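Local coordinates for protein sorbitol-6-phosphate dehydrogenase (Erwinia amylovora CFBP1430, PDB 5O3Z) that catalyses the interconversion of sorbitol 6-phosphate and fructose 6-phosphate as a member of the short-chain dehydrogenase/reductase family, at residues E24-A29 with N236-Y241; D48-R53 with G57-F62; A78-F83 with S128-R133; V118-C123 with V183-L188; N190-P195 with Y218-V223. All coordinates share one frame; numbering follows the deposited sequence.

Contact 1 of 5, residues E24-A29 with N236-Y241; sequences EGLAQA and NVLLFY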
# COMPACT_ATOMS: atom_id res chain seq x y z
N GLU A 24 -17.67 26.73 8.32
CA GLU A 24 -18.27 27.76 7.43
C GLU A 24 -18.66 27.16 6.07
O GLU A 24 -19.77 27.40 5.50
CB GLU A 24 -17.30 28.89 7.20
CG GLU A 24 -16.88 29.54 8.50
CD GLU A 24 -16.31 30.93 8.34
OE1 GLU A 24 -16.75 31.68 7.43
OE2 GLU A 24 -15.45 31.30 9.14
N GLY A 25 -17.75 26.32 5.57
CA GLY A 25 -17.93 25.64 4.31
C GLY A 25 -19.10 24.70 4.35
O GLY A 25 -19.82 24.59 3.39
N LEU A 26 -19.30 24.00 5.48
CA LEU A 26 -20.44 23.14 5.64
C LEU A 26 -21.76 23.90 5.77
O LEU A 26 -22.80 23.42 5.37
CB LEU A 26 -20.26 22.25 6.85
CG LEU A 26 -19.20 21.14 6.66
CD1 LEU A 26 -18.73 20.65 8.02
CD2 LEU A 26 -19.82 19.99 5.92
N ALA A 27 -21.73 25.06 6.38
CA ALA A 27 -22.98 25.85 6.49
C ALA A 27 -23.38 26.28 5.06
O ALA A 27 -24.50 26.09 4.63
CB ALA A 27 -22.73 27.05 7.36
N GLN A 28 -22.42 26.82 4.34
CA GLN A 28 -22.62 27.16 2.91
C GLN A 28 -23.20 26.04 2.07
O GLN A 28 -24.17 26.24 1.34
CB GLN A 28 -21.32 27.62 2.31
CG GLN A 28 -21.48 28.19 0.91
CD GLN A 28 -20.12 28.36 0.32
OE1 GLN A 28 -19.40 27.35 0.11
NE2 GLN A 28 -19.71 29.61 0.12
N ALA A 29 -22.67 24.84 2.21
CA ALA A 29 -23.22 23.65 1.54
C ALA A 29 -24.61 23.24 2.01
O ALA A 29 -25.16 22.24 1.53
CB ALA A 29 -22.27 22.48 1.70
N ASN A 236 -13.37 20.51 -0.34
CA ASN A 236 -13.88 19.92 -1.59
C ASN A 236 -14.05 18.45 -1.45
O ASN A 236 -15.16 17.91 -1.64
CB ASN A 236 -12.95 20.30 -2.77
CG ASN A 236 -13.19 21.75 -3.25
OD1 ASN A 236 -14.20 22.35 -2.88
ND2 ASN A 236 -12.24 22.32 -4.04
N VAL A 237 -12.95 17.80 -1.03
CA VAL A 237 -12.90 16.36 -0.87
C VAL A 237 -13.83 15.90 0.28
O VAL A 237 -14.58 14.91 0.17
CB VAL A 237 -11.44 15.94 -0.58
CG1 VAL A 237 -11.34 14.49 -0.20
CG2 VAL A 237 -10.49 16.23 -1.75
N LEU A 238 -13.74 16.60 1.39
CA LEU A 238 -14.67 16.34 2.50
C LEU A 238 -16.13 16.28 2.03
O LEU A 238 -16.89 15.32 2.29
CB LEU A 238 -14.44 17.36 3.60
CG LEU A 238 -15.14 17.05 4.93
CD1 LEU A 238 -14.37 17.74 6.04
CD2 LEU A 238 -16.58 17.51 4.95
N LEU A 239 -16.51 17.28 1.24
CA LEU A 239 -17.92 17.39 0.80
C LEU A 239 -18.31 16.25 -0.09
O LEU A 239 -19.44 15.75 -0.01
CB LEU A 239 -18.15 18.70 0.08
CG LEU A 239 -18.14 19.98 0.94
CD1 LEU A 239 -18.30 21.24 0.07
CD2 LEU A 239 -19.18 19.90 2.02
N PHE A 240 -17.35 15.77 -0.90
CA PHE A 240 -17.69 14.73 -1.82
C PHE A 240 -17.88 13.48 -1.04
O PHE A 240 -18.95 12.84 -1.15
CB PHE A 240 -16.63 14.57 -2.95
CG PHE A 240 -16.88 13.37 -3.77
CD1 PHE A 240 -18.02 13.30 -4.58
CD2 PHE A 240 -16.13 12.23 -3.61
CE1 PHE A 240 -18.33 12.15 -5.29
CE2 PHE A 240 -16.42 11.08 -4.31
CZ PHE A 240 -17.53 11.04 -5.16
N TYR A 241 -16.89 13.09 -0.20
CA TYR A 241 -17.04 11.83 0.60
C TYR A 241 -18.18 11.87 1.66
O TYR A 241 -18.76 10.85 2.05
CB TYR A 241 -15.68 11.30 1.13
CG TYR A 241 -14.76 10.77 -0.02
CD1 TYR A 241 -14.84 9.45 -0.44
CD2 TYR A 241 -13.87 11.58 -0.66
CE1 TYR A 241 -14.06 8.98 -1.53
CE2 TYR A 241 -13.07 11.11 -1.71
CZ TYR A 241 -13.16 9.82 -2.12
OH TYR A 241 -12.37 9.30 -3.12

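Contact 2 of 5, residues D48-R53 with G57-F62; sequences DTINSR and GRAYGF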
# COMPACT_ATOMS: atom_id res chain seq x y z
N ASP A 48 -22.05 32.18 15.90
CA ASP A 48 -22.80 33.47 15.81
C ASP A 48 -22.54 34.04 14.40
O ASP A 48 -23.46 34.38 13.71
CB ASP A 48 -22.28 34.49 16.87
CG ASP A 48 -22.85 34.23 18.31
OD1 ASP A 48 -23.79 33.41 18.50
OD2 ASP A 48 -22.36 34.89 19.26
N THR A 49 -21.29 34.13 14.01
CA THR A 49 -20.94 34.47 12.61
C THR A 49 -21.76 33.67 11.57
O THR A 49 -22.36 34.23 10.66
CB THR A 49 -19.45 34.22 12.40
OG1 THR A 49 -18.73 35.06 13.29
CG2 THR A 49 -19.02 34.46 10.93
N ILE A 50 -21.80 32.36 11.73
CA ILE A 50 -22.61 31.51 10.84
C ILE A 50 -24.11 31.85 10.93
O ILE A 50 -24.77 31.99 9.90
CB ILE A 50 -22.31 30.00 11.07
CG1 ILE A 50 -20.92 29.68 10.48
CG2 ILE A 50 -23.41 29.08 10.48
CD1 ILE A 50 -20.11 28.72 11.30
N ASN A 51 -24.66 32.03 12.12
CA ASN A 51 -26.09 32.47 12.20
C ASN A 51 -26.35 33.91 11.70
O ASN A 51 -27.40 34.19 11.14
CB ASN A 51 -26.65 32.28 13.60
CG ASN A 51 -26.67 30.82 14.02
OD1 ASN A 51 -26.75 29.90 13.19
ND2 ASN A 51 -26.65 30.61 15.32
N SER A 52 -25.39 34.81 11.84
CA SER A 52 -25.47 36.16 11.28
C SER A 52 -25.54 36.19 9.75
O SER A 52 -25.95 37.24 9.18
CB SER A 52 -24.27 37.01 11.70
OG SER A 52 -24.39 37.30 13.08
N ARG A 53 -25.08 35.11 9.08
CA ARG A 53 -25.15 34.99 7.63
C ARG A 53 -26.26 34.08 7.13
O ARG A 53 -26.82 34.36 6.07
CB ARG A 53 -23.82 34.53 7.08
CG ARG A 53 -23.89 33.77 5.77
CD ARG A 53 -22.55 33.68 5.09
NE ARG A 53 -22.74 33.29 3.69
CZ ARG A 53 -21.76 32.99 2.84
NH1 ARG A 53 -20.48 33.02 3.23
NH2 ARG A 53 -22.03 32.64 1.60
N GLY A 57 -30.16 29.68 14.56
CA GLY A 57 -30.36 28.24 14.83
C GLY A 57 -29.72 27.37 13.75
O GLY A 57 -29.97 26.18 13.70
N ARG A 58 -28.89 27.97 12.90
CA ARG A 58 -28.15 27.21 11.90
C ARG A 58 -26.95 26.52 12.53
O ARG A 58 -26.72 25.33 12.26
CB ARG A 58 -27.67 28.07 10.76
CG ARG A 58 -27.04 27.23 9.65
CD ARG A 58 -27.53 27.68 8.31
NE ARG A 58 -28.21 26.66 7.55
CZ ARG A 58 -28.30 26.68 6.23
NH1 ARG A 58 -28.94 25.70 5.60
NH2 ARG A 58 -27.78 27.68 5.53
N ALA A 59 -26.22 27.30 13.33
CA ALA A 59 -25.07 26.84 14.10
C ALA A 59 -25.19 27.07 15.65
O ALA A 59 -25.71 28.12 16.11
CB ALA A 59 -23.83 27.51 13.58
N TYR A 60 -24.73 26.09 16.44
CA TYR A 60 -24.50 26.24 17.90
C TYR A 60 -23.07 25.84 18.26
O TYR A 60 -22.46 24.93 17.63
CB TYR A 60 -25.46 25.37 18.70
CG TYR A 60 -26.86 25.88 18.66
CD1 TYR A 60 -27.71 25.56 17.58
CD2 TYR A 60 -27.35 26.73 19.69
CE1 TYR A 60 -29.02 26.06 17.52
CE2 TYR A 60 -28.66 27.23 19.62
CZ TYR A 60 -29.48 26.90 18.55
OH TYR A 60 -30.75 27.39 18.53
N GLY A 61 -22.50 26.57 19.22
CA GLY A 61 -21.16 26.29 19.73
C GLY A 61 -21.24 25.40 20.98
O GLY A 61 -22.13 25.60 21.85
N PHE A 62 -20.31 24.46 21.10
CA PHE A 62 -20.25 23.53 22.25
C PHE A 62 -18.82 23.40 22.72
O PHE A 62 -17.92 23.52 21.92
CB PHE A 62 -20.71 22.15 21.87
CG PHE A 62 -22.13 22.08 21.40
CD1 PHE A 62 -22.44 22.49 20.10
CD2 PHE A 62 -23.14 21.57 22.20
CE1 PHE A 62 -23.72 22.40 19.63
CE2 PHE A 62 -24.44 21.53 21.74
CZ PHE A 62 -24.73 21.92 20.45

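Contact 3 of 5, residues A78-F83 with S128-R133; sequences AVDETF and SKLMIR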
# COMPACT_ATOMS: atom_id res chain seq x y z
N ALA A 78 -25.76 17.01 24.22
CA ALA A 78 -26.01 18.39 23.88
C ALA A 78 -26.38 18.61 22.41
O ALA A 78 -27.33 19.33 22.07
CB ALA A 78 -24.79 19.23 24.24
N VAL A 79 -25.65 17.98 21.51
CA VAL A 79 -25.99 18.07 20.11
C VAL A 79 -27.33 17.44 19.82
O VAL A 79 -28.08 18.01 19.05
CB VAL A 79 -24.88 17.42 19.18
CG1 VAL A 79 -25.32 17.43 17.73
CG2 VAL A 79 -23.56 18.17 19.29
N ASP A 80 -27.67 16.30 20.44
CA ASP A 80 -28.94 15.63 20.19
C ASP A 80 -30.07 16.50 20.72
O ASP A 80 -31.02 16.75 20.00
CB ASP A 80 -28.99 14.28 20.89
CG ASP A 80 -30.24 13.49 20.57
OD1 ASP A 80 -30.84 13.57 19.46
OD2 ASP A 80 -30.60 12.67 21.41
N GLU A 81 -29.95 16.97 21.95
CA GLU A 81 -30.94 17.91 22.52
C GLU A 81 -31.19 19.07 21.56
O GLU A 81 -32.35 19.39 21.27
CB GLU A 81 -30.45 18.56 23.84
CG GLU A 81 -30.20 17.65 25.05
CD GLU A 81 -29.19 18.25 26.06
OE1 GLU A 81 -28.97 19.50 26.09
OE2 GLU A 81 -28.60 17.47 26.85
N THR A 82 -30.10 19.67 21.05
CA THR A 82 -30.13 20.85 20.19
C THR A 82 -30.68 20.67 18.72
O THR A 82 -31.59 21.42 18.30
CB THR A 82 -28.74 21.49 20.17
OG1 THR A 82 -28.34 21.76 21.52
CG2 THR A 82 -28.68 22.79 19.35
N PHE A 83 -30.13 19.73 17.94
CA PHE A 83 -30.57 19.47 16.58
C PHE A 83 -31.41 18.25 16.42
O PHE A 83 -31.97 18.06 15.39
CB PHE A 83 -29.39 19.36 15.59
CG PHE A 83 -28.48 20.54 15.59
CD1 PHE A 83 -28.79 21.68 14.86
CD2 PHE A 83 -27.31 20.52 16.32
CE1 PHE A 83 -27.93 22.76 14.84
CE2 PHE A 83 -26.46 21.63 16.33
CZ PHE A 83 -26.77 22.73 15.56
N SER A 128 -21.67 7.67 16.22
CA SER A 128 -22.26 6.47 15.60
C SER A 128 -23.50 5.93 16.29
O SER A 128 -24.43 5.45 15.59
CB SER A 128 -21.27 5.30 15.44
OG SER A 128 -20.71 4.80 16.64
N LYS A 129 -23.55 5.93 17.63
CA LYS A 129 -24.75 5.46 18.34
C LYS A 129 -25.97 6.29 17.95
O LYS A 129 -27.05 5.75 17.73
CB LYS A 129 -24.58 5.59 19.86
CG LYS A 129 -23.62 4.61 20.49
CD LYS A 129 -23.06 5.24 21.78
CE LYS A 129 -22.81 4.24 22.87
NZ LYS A 129 -24.09 3.94 23.56
N LEU A 130 -25.79 7.60 17.87
CA LEU A 130 -26.89 8.51 17.45
C LEU A 130 -27.34 8.20 16.04
O LEU A 130 -28.55 8.30 15.70
CB LEU A 130 -26.52 10.00 17.59
CG LEU A 130 -26.35 10.57 19.03
CD1 LEU A 130 -25.94 12.06 18.99
CD2 LEU A 130 -27.60 10.41 19.87
N MET A 131 -26.38 7.82 15.19
CA MET A 131 -26.66 7.62 13.77
C MET A 131 -27.43 6.34 13.62
O MET A 131 -28.38 6.25 12.83
CB MET A 131 -25.35 7.55 12.95
CG MET A 131 -24.79 8.88 12.62
SD MET A 131 -23.11 8.65 11.97
CE MET A 131 -22.46 10.29 12.07
N ILE A 132 -27.01 5.34 14.38
CA ILE A 132 -27.66 4.06 14.46
C ILE A 132 -29.08 4.13 15.01
O ILE A 132 -30.01 3.53 14.43
CB ILE A 132 -26.83 3.07 15.30
CG1 ILE A 132 -25.58 2.70 14.49
CG2 ILE A 132 -27.58 1.79 15.65
CD1 ILE A 132 -24.49 2.09 15.34
N ARG A 133 -29.23 4.86 16.10
CA ARG A 133 -30.54 5.00 16.77
C ARG A 133 -31.57 5.53 15.83
O ARG A 133 -32.62 4.96 15.74
CB ARG A 133 -30.43 5.98 17.94
CG ARG A 133 -31.70 6.04 18.82
CD ARG A 133 -31.69 7.30 19.68
NE ARG A 133 -31.78 8.52 18.89
CZ ARG A 133 -31.46 9.76 19.31
NH1 ARG A 133 -31.02 9.96 20.54
NH2 ARG A 133 -31.57 10.81 18.49

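Contact 4 of 5, residues V118-C123 with V183-L188; sequences VGYFLC and VHSLML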
# COMPACT_ATOMS: atom_id res chain seq x y z
N VAL A 118 -7.34 8.69 20.62
CA VAL A 118 -8.40 8.34 21.54
C VAL A 118 -9.64 9.29 21.36
O VAL A 118 -10.79 8.87 21.44
CB VAL A 118 -7.88 8.38 22.99
CG1 VAL A 118 -9.02 8.38 23.99
CG2 VAL A 118 -6.92 7.24 23.24
N GLY A 119 -9.37 10.55 21.08
CA GLY A 119 -10.45 11.49 20.79
C GLY A 119 -11.26 11.05 19.60
O GLY A 119 -12.48 11.16 19.60
N TYR A 120 -10.56 10.47 18.61
CA TYR A 120 -11.24 10.05 17.41
C TYR A 120 -12.10 8.86 17.71
O TYR A 120 -13.22 8.78 17.22
CB TYR A 120 -10.24 9.85 16.25
CG TYR A 120 -10.81 9.26 14.95
CD1 TYR A 120 -12.08 9.58 14.48
CD2 TYR A 120 -10.01 8.49 14.11
CE1 TYR A 120 -12.58 9.05 13.28
CE2 TYR A 120 -10.48 7.94 12.91
CZ TYR A 120 -11.76 8.26 12.49
OH TYR A 120 -12.25 7.78 11.33
N PHE A 121 -11.61 7.94 18.54
CA PHE A 121 -12.36 6.77 18.98
C PHE A 121 -13.59 7.26 19.82
O PHE A 121 -14.70 6.90 19.54
CB PHE A 121 -11.40 5.83 19.77
CG PHE A 121 -12.06 4.88 20.67
CD1 PHE A 121 -12.55 3.70 20.21
CD2 PHE A 121 -12.24 5.19 22.02
CE1 PHE A 121 -13.19 2.82 21.06
CE2 PHE A 121 -12.85 4.34 22.88
CZ PHE A 121 -13.32 3.12 22.41
N LEU A 122 -13.38 8.15 20.79
CA LEU A 122 -14.55 8.55 21.58
C LEU A 122 -15.68 9.20 20.78
O LEU A 122 -16.86 8.76 20.87
CB LEU A 122 -14.15 9.39 22.73
CG LEU A 122 -13.38 8.57 23.74
CD1 LEU A 122 -12.65 9.57 24.60
CD2 LEU A 122 -14.34 7.65 24.48
N CYS A 123 -15.31 10.18 19.98
CA CYS A 123 -16.24 10.85 19.05
C CYS A 123 -16.91 9.94 18.07
O CYS A 123 -18.12 10.05 17.88
CB CYS A 123 -15.58 12.07 18.38
SG CYS A 123 -15.15 13.28 19.67
N VAL A 183 -16.85 5.78 6.59
CA VAL A 183 -15.78 6.33 7.42
C VAL A 183 -14.54 6.43 6.54
O VAL A 183 -14.16 5.41 5.91
CB VAL A 183 -15.47 5.35 8.56
CG1 VAL A 183 -14.51 6.02 9.62
CG2 VAL A 183 -16.74 4.81 9.20
N HIS A 184 -13.94 7.60 6.51
CA HIS A 184 -12.72 7.94 5.77
C HIS A 184 -11.77 8.75 6.55
O HIS A 184 -12.17 9.50 7.45
CB HIS A 184 -13.05 8.74 4.53
CG HIS A 184 -13.98 8.05 3.60
ND1 HIS A 184 -13.60 6.93 2.87
CD2 HIS A 184 -15.30 8.27 3.32
CE1 HIS A 184 -14.65 6.47 2.21
NE2 HIS A 184 -15.70 7.27 2.45
N SER A 185 -10.48 8.64 6.19
CA SER A 185 -9.46 9.49 6.70
C SER A 185 -8.90 10.27 5.52
O SER A 185 -8.63 9.70 4.42
CB SER A 185 -8.38 8.65 7.40
OG SER A 185 -8.79 8.21 8.69
N LEU A 186 -8.73 11.57 5.72
CA LEU A 186 -8.21 12.44 4.67
C LEU A 186 -6.79 12.72 4.92
O LEU A 186 -6.46 13.31 5.93
CB LEU A 186 -8.99 13.79 4.60
CG LEU A 186 -10.48 13.79 4.34
CD1 LEU A 186 -10.97 15.21 3.96
CD2 LEU A 186 -10.85 12.75 3.26
N MET A 187 -5.91 12.30 4.00
CA MET A 187 -4.52 12.41 4.24
C MET A 187 -3.99 13.68 3.66
O MET A 187 -3.56 13.76 2.52
CB MET A 187 -3.79 11.11 3.76
CG MET A 187 -4.63 9.84 3.88
SD MET A 187 -5.08 9.41 5.58
CE MET A 187 -3.48 8.94 6.28
N LEU A 188 -3.96 14.74 4.45
CA LEU A 188 -3.56 16.05 3.92
C LEU A 188 -2.11 16.21 3.71
O LEU A 188 -1.30 15.71 4.49
CB LEU A 188 -4.01 17.17 4.88
CG LEU A 188 -5.51 17.13 5.21
CD1 LEU A 188 -5.87 18.35 6.00
CD2 LEU A 188 -6.48 16.93 4.05

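Contact 5 of 5, residues N190-P195 with Y218-V223; sequences NLLKSP and YYVDKV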
# COMPACT_ATOMS: atom_id res chain seq x y z
N ASN A 190 0.80 19.44 3.29
CA ASN A 190 1.19 20.51 4.18
C ASN A 190 0.36 21.76 3.90
O ASN A 190 0.23 22.17 2.74
CB ASN A 190 2.67 20.87 3.97
CG ASN A 190 3.63 19.74 4.33
OD1 ASN A 190 3.63 19.25 5.46
ND2 ASN A 190 4.55 19.43 3.40
N LEU A 191 -0.23 22.34 4.94
CA LEU A 191 -1.06 23.56 4.84
C LEU A 191 -0.12 24.73 5.07
O LEU A 191 -0.05 25.32 6.16
CB LEU A 191 -2.16 23.49 5.86
CG LEU A 191 -2.93 22.16 5.87
CD1 LEU A 191 -3.65 22.01 7.19
CD2 LEU A 191 -3.94 22.16 4.76
N LEU A 192 0.65 25.05 4.03
CA LEU A 192 1.82 25.95 4.15
C LEU A 192 1.48 27.37 4.64
O LEU A 192 2.29 28.03 5.29
CB LEU A 192 2.55 26.02 2.80
CG LEU A 192 3.10 24.74 2.19
CD1 LEU A 192 3.59 24.96 0.76
CD2 LEU A 192 4.21 24.19 3.05
N LYS A 193 0.27 27.82 4.32
CA LYS A 193 -0.23 29.13 4.74
C LYS A 193 -1.08 29.08 5.99
O LYS A 193 -1.74 30.06 6.34
CB LYS A 193 -1.01 29.74 3.59
CG LYS A 193 -0.08 30.23 2.49
CD LYS A 193 -0.84 30.42 1.18
CE LYS A 193 0.01 30.02 -0.02
NZ LYS A 193 -0.78 30.08 -1.28
N SER A 194 -1.08 27.95 6.69
CA SER A 194 -1.60 27.90 8.02
C SER A 194 -0.79 28.79 8.93
O SER A 194 0.41 28.92 8.76
CB SER A 194 -1.51 26.50 8.57
OG SER A 194 -2.48 25.70 7.94
N PRO A 195 -1.45 29.45 9.89
CA PRO A 195 -0.72 30.09 11.01
C PRO A 195 0.24 29.11 11.73
O PRO A 195 1.41 29.41 11.97
CB PRO A 195 -1.87 30.51 11.96
CG PRO A 195 -3.04 30.75 11.05
CD PRO A 195 -2.86 29.88 9.82
N TYR A 218 11.17 25.02 -0.28
CA TYR A 218 11.62 23.68 -0.03
C TYR A 218 10.46 22.64 -0.04
O TYR A 218 10.62 21.54 -0.60
CB TYR A 218 12.35 23.63 1.31
CG TYR A 218 12.76 22.24 1.69
CD1 TYR A 218 13.89 21.66 1.13
CD2 TYR A 218 11.99 21.48 2.55
CE1 TYR A 218 14.27 20.39 1.47
CE2 TYR A 218 12.35 20.20 2.88
CZ TYR A 218 13.50 19.68 2.35
OH TYR A 218 13.85 18.41 2.68
N TYR A 219 9.31 22.95 0.56
CA TYR A 219 8.26 21.93 0.66
C TYR A 219 7.41 21.90 -0.61
O TYR A 219 6.95 20.85 -1.04
CB TYR A 219 7.44 22.07 1.95
CG TYR A 219 8.16 21.52 3.19
CD1 TYR A 219 8.49 20.16 3.29
CD2 TYR A 219 8.50 22.36 4.26
CE1 TYR A 219 9.14 19.66 4.40
CE2 TYR A 219 9.14 21.86 5.39
CZ TYR A 219 9.44 20.51 5.45
OH TYR A 219 10.10 20.01 6.54
N VAL A 220 7.26 23.05 -1.25
CA VAL A 220 6.58 23.14 -2.53
C VAL A 220 7.22 22.24 -3.57
O VAL A 220 6.53 21.54 -4.31
CB VAL A 220 6.59 24.59 -3.06
CG1 VAL A 220 6.23 24.64 -4.54
CG2 VAL A 220 5.60 25.45 -2.28
N ASP A 221 8.54 22.26 -3.63
CA ASP A 221 9.26 21.58 -4.67
C ASP A 221 9.17 20.06 -4.47
O ASP A 221 9.39 19.32 -5.40
CB ASP A 221 10.71 22.14 -4.77
CG ASP A 221 11.73 21.15 -5.30
OD1 ASP A 221 12.25 20.34 -4.49
OD2 ASP A 221 12.06 21.21 -6.50
N LYS A 222 8.79 19.61 -3.28
CA LYS A 222 8.46 18.20 -3.10
C LYS A 222 7.13 17.80 -3.71
O LYS A 222 6.92 16.62 -3.92
CB LYS A 222 8.52 17.81 -1.62
CG LYS A 222 9.94 17.69 -1.07
CD LYS A 222 9.92 17.44 0.44
CE LYS A 222 10.09 15.97 0.80
NZ LYS A 222 11.53 15.59 0.77
N VAL A 223 6.23 18.72 -4.02
CA VAL A 223 4.91 18.36 -4.49
C VAL A 223 4.93 18.32 -6.04
O VAL A 223 5.34 19.26 -6.64
CB VAL A 223 3.87 19.39 -3.99
CG1 VAL A 223 2.42 18.95 -4.34
CG2 VAL A 223 3.99 19.56 -2.48
O HOH W 1 4.13 21.01 0.91

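Contact 1 of 5, residues E24-A29 with N236-Y241
L26 is the first residue of E24-A29 to reach the helix of N236-Y241, and it does so with one methyl, CD2. L26 CD2 lies 4.0 Å from L239 CD2 and 4.2 Å from L238 CD2, so a single leucine tip is shared between two successive leucines on the facing helix. The two approaches differ: the side chains of L26 and L239 slide past each other in opposite directions, whereas L26 crosses L238 at about a right angle. The CB of L26 does not aim at the other helix. Its first torsion (chi1 -72°) sets CG beside the backbone N, anti to the carbonyl carbon, and it is the branch beyond that makes the contact. The pairing illustrates how a Rossmann fold lines up helices on one face of its parallel sheet: helix 17-28 follows strand 8-12 in the chain, and L26 also rests on A9 and V11 there, while helix 231-242 precedes strand 253-256, against which V237 and Y241 of that helix pack, V237 on I254 and V256 and Y241 on I254. Three residues further on, where helix 17-28 is giving way to a loop, A29 brings its CB to 4.0 Å from L239 CD2. A29 is exposed, whereas L26 is buried, and A29 N still makes its backbone bond to G25 O, 3.1 Å away.

Contact 2 of 5, residues D48-R53 with G57-F62
N51 and A59 close a beta-alpha-beta unit, made of strand 32-37, helix 40-54 and strand 59-63 of the Rossmann fold, just where the chain turns from helix to strand. The asparagine can be followed outward. From CB, the first torsion (chi1 -63°) lays CG beside the backbone N, and the side chain then leans over the start of the strand, with N51 CG 3.5 Å from A59 O. At the tip the two polar atoms of the amide take complementary roles. N51 OD1 accepts from A59 N at 2.7 Å, a nearly straight bond (166°) lying in the carbonyl plane on a lone pair. The same N51 OD1 is approached by R58 N at 2.9 Å, but that bond is strongly bent and weak. N51 ND2 donates to A59 O at 2.8 Å, on a lone pair of that carbonyl. One amide therefore serves both the N-H and the C=O of A59, much as a neighbouring strand would, on an edge strand of the sheet within this chain; R58 and Y60 bond instead to V33 of strand 32-37. Beside this polar grip, I50 supplies the apolar part. Its CB faces the strand, and I50 CG2 presses on A59 CB at 3.5 Å while lying close to the CG of R58. The A59 O that receives ND2 lies 21° out of the amide plane of N51.

Contact 3 of 5, residues A78-F83 with S128-R133
D80 and L130 mark the closest backbone approach, their CA atoms 7.9 Å apart, between the last turns of helix 69-83 and helix 106-133. Both helices pack on a face of the parallel sheet of the Rossmann fold, and such a separation is bridged here by side chains that face each other at the surface. D80 extends its carboxylate from one side and R133, one turn after L130, extends its guanidinium from the other. The arginine meets the acid end-on with both terminal nitrogens. R133 NH1 donates to D80 OD2 at 2.9 Å, and R133 NH2 donates to D80 OD1 at 3.0 Å in an essentially straight bond (179°). The grip is not coplanar, however. Both oxygens lie in or close to the guanidinium plane, yet the nitrogens come in from above the carboxylate, and the two planes are turned 40° apart. A bend at the third torsion of R133 (chi3 66°) swings the otherwise extended chain onto the acid. Next to the bridge L130 CD2 comes to 4.1 Å from D80 OD2, giving the carboxylate an apolar neighbour. NE and NH2 of R133 are also hydrogen-bonded just beyond the segments, which should restrict rotation of the group. Pairing with the guanidinium through two straight bonds probably keeps the acid ionised, and it ties together two helix ends from distant parts of the chain.

Contact 4 of 5, residues V118-C123 with V183-L188
Between the parallel sheet of the Rossmann fold and helix 106-133, which covers one of its faces, Y120 spans the gap to V183 on strand 182-188. The helix segment and the strand segment run nearly antiparallel, at 153°, with their axes 12.9 Å apart at closest approach; a long side chain is needed to cross that distance. Y120 provides it. Its ring leaves the helix with CG anti to the backbone N (chi1 174°), and Y120 OH at the far end comes to 3.3 Å from V183 CG1; the CB of V183 points toward the helix. On its way the side chain lies against I140 of strand 139-145 and L168 and L172 of helix 156-176. The buried OH is satisfied by T169 OG1, which also bonds S185 OG, itself bonded to Q142 OE1, so T169 links the tyrosine to the strand indirectly while Y120 OH stays 4.4 Å from S185 OG. On another side of the helix, F121 stacks on F109 of a neighbouring subunit. A helix that packs inward on the sheet and outward on a neighbouring subunit is a feature of the short-chain dehydrogenase/reductase tetramer.

Contact 5 of 5, residues N190-P195 with Y218-V223
N190, L192, Y219 and V220 bring together the loop that leaves strand 182-188 and helix 215-220 with the turn that follows, in the excursion between the last two strands of the sheet, the region that in related short-chain dehydrogenases generally shapes the substrate-binding side. The loop folds through a type I turn from L191 to S194, and a second type I turn runs from V220 to V223 in the other segment. Three side-chain encounters carry the contact, each with its own orientation. N190 crosses Y219 at about a right angle, its amide plane 57° from that of the ring, and N190 ND2 comes to 4.0 Å from Y219 CD1, obliquely to the ring. L192 meets two neighbours with two different methyls. L192 CD2 rests 4.0 Å from Y219 CB, while L192 CD1 lies 3.7 Å from V220 CG2, the latter side chains crossing nearly at a right angle. The first torsion of L192 (chi1 -59°) sets CG beside its backbone N, and from there the branched end fits over the start of the tyrosine side chain. Y218 covers one face of the Y219 ring, and F197 of helix 195-199 touches both N190 and L192. A water completes the link: N190 ND2 donates to it at 3.0 Å, and the water bonds weakly to Y219 O at 3.4 Å.

How the contacts relate
Contacts 1 to 4 surround one Rossmann-type sheet, with contact 5 set apart. Contacts 1 and 2 meet directly, A27 CB lying 3.8 Å from I50 CG2, and contact 2 in turn touches contact 3 through Y60 CD1, 3.4 Å from T82 CG2. Contact 1 reaches contact 4 where helix 231-242 covers strand 182-188, with Y241 CD1 at 3.7 Å from H184 NE2. Contacts 3 and 4 share helix 106-133 without touching, their centres about 18 Å apart. Contact 5 lies about 37 Å from contact 3, centre to centre and across the chain's centre, between the last two strands, a region that in related enzymes generally borders the substrate site.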